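PDB 6M6T: 4-alpha-glucanotransferase from Streptococcus agalactiae, which belongs to the amylomaltase family of carbohydrate-active enzymes and is built on a TIM-barrel catalytic fold. Local coordinates for residues M129-F143 with K186-F200. Residues are numbered along the deposited sequence; the frame is centred on the assembly and turned at random.
Sequences MLSDFLQEEKWVTDF and KYHEVTQYFFYKQWF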
# COMPACT_ATOMS: atom_id res chain seq x y z
N MET A 129 -22.77 14.04 13.10
CA MET A 129 -22.10 13.53 11.91
C MET A 129 -20.94 12.63 12.30
O MET A 129 -20.78 11.54 11.74
CB MET A 129 -21.61 14.69 11.04
CG MET A 129 -22.65 15.77 10.76
SD MET A 129 -22.18 17.08 9.59
CE MET A 129 -20.43 16.77 9.36
N LEU A 130 -20.16 13.06 13.29
CA LEU A 130 -19.00 12.29 13.71
C LEU A 130 -19.41 10.94 14.30
O LEU A 130 -18.79 9.91 14.03
CB LEU A 130 -18.17 13.09 14.70
CG LEU A 130 -17.08 12.34 15.47
CD1 LEU A 130 -16.08 11.70 14.51
CD2 LEU A 130 -16.37 13.31 16.41
N SER A 131 -20.47 10.93 15.11
CA SER A 131 -20.91 9.68 15.72
C SER A 131 -21.56 8.78 14.68
O SER A 131 -21.31 7.56 14.67
CB SER A 131 -21.87 9.97 16.88
OG SER A 131 -23.23 9.81 16.51
N ASP A 132 -22.37 9.34 13.79
CA ASP A 132 -22.88 8.58 12.65
C ASP A 132 -21.74 7.96 11.84
O ASP A 132 -21.94 6.94 11.16
CB ASP A 132 -23.73 9.48 11.75
CG ASP A 132 -25.21 9.12 11.78
OD1 ASP A 132 -25.56 8.04 12.31
OD2 ASP A 132 -26.02 9.93 11.26
N PHE A 133 -20.55 8.58 11.86
CA PHE A 133 -19.37 7.98 11.25
C PHE A 133 -18.81 6.83 12.09
O PHE A 133 -18.53 5.75 11.57
CB PHE A 133 -18.31 9.06 11.04
CG PHE A 133 -16.96 8.52 10.64
CD1 PHE A 133 -16.78 7.94 9.39
CD2 PHE A 133 -15.89 8.60 11.51
CE1 PHE A 133 -15.54 7.45 9.02
CE2 PHE A 133 -14.64 8.11 11.15
CZ PHE A 133 -14.47 7.53 9.91
N LEU A 134 -18.64 7.05 13.40
CA LEU A 134 -18.05 6.01 14.26
C LEU A 134 -18.91 4.75 14.30
O LEU A 134 -18.41 3.68 14.68
CB LEU A 134 -17.84 6.52 15.68
CG LEU A 134 -16.96 7.75 15.81
CD1 LEU A 134 -17.10 8.33 17.20
CD2 LEU A 134 -15.53 7.42 15.50
N GLN A 135 -20.19 4.86 13.93
CA GLN A 135 -21.04 3.68 13.95
C GLN A 135 -20.75 2.76 12.76
O GLN A 135 -20.93 1.55 12.87
CB GLN A 135 -22.52 4.10 13.99
CG GLN A 135 -23.43 2.92 14.28
CD GLN A 135 -24.73 3.29 14.98
OE1 GLN A 135 -25.12 4.46 15.02
NE2 GLN A 135 -25.40 2.28 15.55
N GLU A 136 -20.29 3.31 11.64
CA GLU A 136 -19.93 2.49 10.49
C GLU A 136 -18.47 2.06 10.51
O GLU A 136 -18.14 1.01 9.96
CB GLU A 136 -20.24 3.24 9.18
CG GLU A 136 -21.70 3.71 9.07
CD GLU A 136 -21.93 4.78 8.02
OE1 GLU A 136 -22.34 5.91 8.40
OE2 GLU A 136 -21.74 4.50 6.81
N GLU A 137 -17.60 2.84 11.10
CA GLU A 137 -16.21 2.43 11.34
C GLU A 137 -16.03 2.38 12.86
O GLU A 137 -15.63 3.35 13.50
CB GLU A 137 -15.21 3.40 10.67
CG GLU A 137 -15.64 3.91 9.31
CD GLU A 137 -15.49 2.87 8.19
OE1 GLU A 137 -15.01 1.75 8.47
OE2 GLU A 137 -15.86 3.19 7.02
N LYS A 138 -16.37 1.24 13.45
CA LYS A 138 -16.41 1.15 14.91
C LYS A 138 -15.02 1.07 15.54
O LYS A 138 -14.89 1.31 16.74
CB LYS A 138 -17.27 -0.04 15.33
CG LYS A 138 -18.68 0.02 14.78
CD LYS A 138 -19.69 -0.71 15.67
CE LYS A 138 -21.11 -0.27 15.33
NZ LYS A 138 -22.17 -1.27 15.63
N TRP A 139 -13.98 0.77 14.74
CA TRP A 139 -12.59 0.64 15.18
C TRP A 139 -11.93 1.98 15.48
O TRP A 139 -10.76 1.97 15.90
CB TRP A 139 -11.74 -0.05 14.11
CG TRP A 139 -11.84 0.66 12.76
CD1 TRP A 139 -12.66 0.33 11.71
CD2 TRP A 139 -11.15 1.86 12.36
NE1 TRP A 139 -12.50 1.22 10.68
CE2 TRP A 139 -11.58 2.16 11.05
CE3 TRP A 139 -10.20 2.69 12.96
CZ2 TRP A 139 -11.10 3.26 10.35
CZ3 TRP A 139 -9.73 3.77 12.27
CH2 TRP A 139 -10.17 4.05 10.98
N VAL A 140 -12.61 3.10 15.24
CA VAL A 140 -11.91 4.38 15.19
C VAL A 140 -11.40 4.77 16.57
O VAL A 140 -10.21 5.01 16.75
CB VAL A 140 -12.78 5.48 14.58
CG1 VAL A 140 -12.02 6.79 14.58
CG2 VAL A 140 -13.16 5.14 13.17
N THR A 141 -12.30 4.79 17.56
CA THR A 141 -11.99 5.43 18.84
C THR A 141 -10.80 4.78 19.53
O THR A 141 -10.00 5.48 20.16
CB THR A 141 -13.23 5.42 19.75
OG1 THR A 141 -13.55 4.07 20.13
CG2 THR A 141 -14.42 6.03 19.04
N ASP A 142 -10.65 3.46 19.45
CA ASP A 142 -9.53 2.88 20.20
C ASP A 142 -8.22 3.05 19.46
O ASP A 142 -7.16 3.14 20.10
CB ASP A 142 -9.81 1.42 20.57
CG ASP A 142 -10.11 1.26 22.10
OD1 ASP A 142 -9.56 2.04 22.93
OD2 ASP A 142 -10.92 0.38 22.47
N PHE A 143 -8.26 3.18 18.13
CA PHE A 143 -7.08 3.65 17.43
C PHE A 143 -6.75 5.09 17.82
O PHE A 143 -5.57 5.46 17.93
CB PHE A 143 -7.27 3.54 15.91
CG PHE A 143 -6.40 4.49 15.14
CD1 PHE A 143 -5.09 4.16 14.86
CD2 PHE A 143 -6.90 5.74 14.74
CE1 PHE A 143 -4.28 5.04 14.16
CE2 PHE A 143 -6.09 6.63 14.06
CZ PHE A 143 -4.78 6.29 13.77
N LYS A 186 -10.33 12.97 20.46
CA LYS A 186 -11.31 13.48 19.51
C LYS A 186 -10.63 14.05 18.26
O LYS A 186 -11.17 13.92 17.16
CB LYS A 186 -12.19 14.54 20.17
CG LYS A 186 -13.46 14.86 19.41
CD LYS A 186 -14.69 14.95 20.32
CE LYS A 186 -15.25 13.58 20.68
NZ LYS A 186 -15.50 12.74 19.48
N TYR A 187 -9.44 14.65 18.42
CA TYR A 187 -8.70 15.09 17.24
C TYR A 187 -8.52 13.95 16.24
O TYR A 187 -8.80 14.11 15.04
CB TYR A 187 -7.34 15.66 17.65
CG TYR A 187 -6.41 15.75 16.48
CD1 TYR A 187 -5.57 14.67 16.14
CD2 TYR A 187 -6.39 16.87 15.66
CE1 TYR A 187 -4.74 14.71 15.04
CE2 TYR A 187 -5.55 16.93 14.55
CZ TYR A 187 -4.73 15.85 14.24
OH TYR A 187 -3.89 15.89 13.15
N HIS A 188 -8.04 12.79 16.71
CA HIS A 188 -7.69 11.70 15.80
C HIS A 188 -8.93 11.03 15.24
O HIS A 188 -8.91 10.57 14.08
CB HIS A 188 -6.84 10.66 16.52
CG HIS A 188 -5.44 11.10 16.77
ND1 HIS A 188 -4.47 11.12 15.79
CD2 HIS A 188 -4.82 11.51 17.91
CE1 HIS A 188 -3.33 11.53 16.31
NE2 HIS A 188 -3.51 11.77 17.59
N GLU A 189 -10.01 10.97 16.02
CA GLU A 189 -11.29 10.55 15.48
C GLU A 189 -11.69 11.42 14.30
O GLU A 189 -12.09 10.92 13.23
CB GLU A 189 -12.38 10.61 16.54
CG GLU A 189 -12.71 9.26 17.13
CD GLU A 189 -13.10 9.32 18.59
OE1 GLU A 189 -13.93 10.19 18.99
OE2 GLU A 189 -12.53 8.50 19.35
N VAL A 190 -11.59 12.74 14.47
CA VAL A 190 -12.08 13.66 13.46
C VAL A 190 -11.19 13.60 12.22
O VAL A 190 -11.67 13.66 11.09
CB VAL A 190 -12.21 15.08 14.05
CG1 VAL A 190 -12.44 16.12 12.97
CG2 VAL A 190 -13.35 15.13 15.08
N THR A 191 -9.87 13.47 12.42
CA THR A 191 -9.02 13.32 11.24
C THR A 191 -9.35 12.03 10.49
O THR A 191 -9.32 12.02 9.26
CB THR A 191 -7.54 13.38 11.62
OG1 THR A 191 -7.23 12.42 12.64
CG2 THR A 191 -7.18 14.78 12.10
N GLN A 192 -9.71 10.96 11.20
CA GLN A 192 -10.14 9.75 10.48
C GLN A 192 -11.43 10.01 9.71
O GLN A 192 -11.61 9.51 8.59
CB GLN A 192 -10.29 8.57 11.45
CG GLN A 192 -8.96 7.89 11.87
CD GLN A 192 -8.01 7.59 10.70
OE1 GLN A 192 -8.31 6.76 9.83
NE2 GLN A 192 -6.86 8.24 10.70
N TYR A 193 -12.34 10.81 10.30
CA TYR A 193 -13.57 11.17 9.60
C TYR A 193 -13.27 11.94 8.31
O TYR A 193 -13.88 11.69 7.26
CB TYR A 193 -14.48 11.99 10.51
CG TYR A 193 -15.63 12.70 9.80
CD1 TYR A 193 -16.80 12.01 9.47
CD2 TYR A 193 -15.55 14.06 9.47
CE1 TYR A 193 -17.85 12.66 8.83
CE2 TYR A 193 -16.59 14.70 8.82
CZ TYR A 193 -17.74 14.00 8.50
OH TYR A 193 -18.78 14.64 7.86
N PHE A 194 -12.31 12.87 8.38
CA PHE A 194 -11.89 13.62 7.20
C PHE A 194 -11.37 12.69 6.13
O PHE A 194 -11.78 12.76 4.96
CB PHE A 194 -10.79 14.61 7.57
CG PHE A 194 -11.28 15.78 8.33
CD1 PHE A 194 -12.55 16.28 8.08
CD2 PHE A 194 -10.47 16.38 9.26
CE1 PHE A 194 -13.01 17.37 8.77
CE2 PHE A 194 -10.92 17.46 9.96
CZ PHE A 194 -12.20 17.96 9.72
N PHE A 195 -10.40 11.85 6.50
CA PHE A 195 -9.86 10.85 5.60
C PHE A 195 -10.97 10.14 4.86
O PHE A 195 -11.01 10.13 3.63
CB PHE A 195 -9.02 9.83 6.36
CG PHE A 195 -8.16 9.00 5.47
CD1 PHE A 195 -8.65 7.85 4.87
CD2 PHE A 195 -6.85 9.40 5.19
CE1 PHE A 195 -7.85 7.09 4.03
CE2 PHE A 195 -6.04 8.65 4.36
CZ PHE A 195 -6.53 7.49 3.77
N TYR A 196 -11.87 9.50 5.60
CA TYR A 196 -12.84 8.64 4.94
C TYR A 196 -13.80 9.44 4.07
O TYR A 196 -14.12 9.02 2.95
CB TYR A 196 -13.57 7.78 5.96
CG TYR A 196 -12.80 6.53 6.25
CD1 TYR A 196 -11.55 6.59 6.86
CD2 TYR A 196 -13.30 5.27 5.88
CE1 TYR A 196 -10.81 5.45 7.12
CE2 TYR A 196 -12.56 4.11 6.14
CZ TYR A 196 -11.32 4.22 6.75
OH TYR A 196 -10.57 3.10 7.01
N LYS A 197 -14.26 10.61 4.54
CA LYS A 197 -15.13 11.47 3.73
C LYS A 197 -14.48 11.81 2.38
O LYS A 197 -15.06 11.57 1.31
CB LYS A 197 -15.46 12.74 4.53
CG LYS A 197 -16.59 13.61 4.00
CD LYS A 197 -16.15 15.08 3.97
CE LYS A 197 -17.30 16.04 4.29
NZ LYS A 197 -18.51 15.70 3.49
N GLN A 198 -13.23 12.31 2.42
CA GLN A 198 -12.52 12.68 1.20
C GLN A 198 -12.22 11.46 0.33
O GLN A 198 -12.44 11.49 -0.90
CB GLN A 198 -11.23 13.43 1.56
CG GLN A 198 -11.53 14.59 2.48
CD GLN A 198 -10.57 15.76 2.37
OE1 GLN A 198 -9.42 15.60 1.98
NE2 GLN A 198 -11.06 16.94 2.73
N TRP A 199 -11.73 10.38 0.94
CA TRP A 199 -11.38 9.20 0.18
C TRP A 199 -12.59 8.61 -0.54
O TRP A 199 -12.49 8.20 -1.69
CB TRP A 199 -10.74 8.12 1.06
CG TRP A 199 -10.85 6.82 0.34
CD1 TRP A 199 -11.80 5.85 0.52
CD2 TRP A 199 -10.05 6.40 -0.75
NE1 TRP A 199 -11.61 4.84 -0.39
CE2 TRP A 199 -10.54 5.16 -1.18
CE3 TRP A 199 -8.95 6.96 -1.41
CZ2 TRP A 199 -9.97 4.46 -2.23
CZ3 TRP A 199 -8.38 6.27 -2.44
CH2 TRP A 199 -8.89 5.03 -2.85
N PHE A 200 -13.72 8.51 0.14
CA PHE A 200 -14.87 7.91 -0.52
C PHE A 200 -15.45 8.85 -1.57
O PHE A 200 -15.99 8.38 -2.58
CB PHE A 200 -15.90 7.46 0.51
CG PHE A 200 -15.60 6.07 1.07
CD1 PHE A 200 -15.47 4.98 0.21
CD2 PHE A 200 -15.40 5.87 2.43
CE1 PHE A 200 -15.18 3.72 0.68
CE2 PHE A 200 -15.12 4.62 2.92
CZ PHE A 200 -15.01 3.53 2.04
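Phe-133 and Tyr-193 lie at the middle of an aromatic helix-on-helix contact in a strand-free, largely helical region between barrel strands 43-45 and 212-217. Helix 126-134, the turn after it and the start of helix 140-152 wrap one side of the long helix 182-208, and the axes of segments 129-134 and 186-200 cross at 77°. No hydrogen bond joins the two segments, a worked example of helices held by aromatic and aliphatic packing while polar groups bond on their own side or to a third part of the chain. Phe-133 lays a ring face over Tyr-193 CA, 3.9 Å from the ring centroid in a CH-pi contact; chi1 of 170° swings CG away from the backbone N to put it there. The Tyr-193 ring turns its edge toward the face of the Phe-133 ring, a T-shaped pair. Phe-133 CE1 meets Tyr-196 CB at 3.7 Å, and Trp-139 CZ2 packs 3.7 Å from Tyr-196 CZ, completing an aromatic cluster. Leu-130 is a knob among Lys-186, Glu-189, Val-190 and Tyr-193; Glu-189 is in turn a knob among Leu-130, Leu-134, Val-140 and Thr-141. Glu-189 OE1 forms a salt bridge within its own helix, 3.0 Å from Lys-186 NZ. Gln-192 OE1, at the Trp-139 edge, accepts a hydrogen bond from Gly-67 N, and Tyr-196 OH hydrogen-bonds to Val-65 O. Apolar packing thus joins the segments, and these polar ends find partners apart from it.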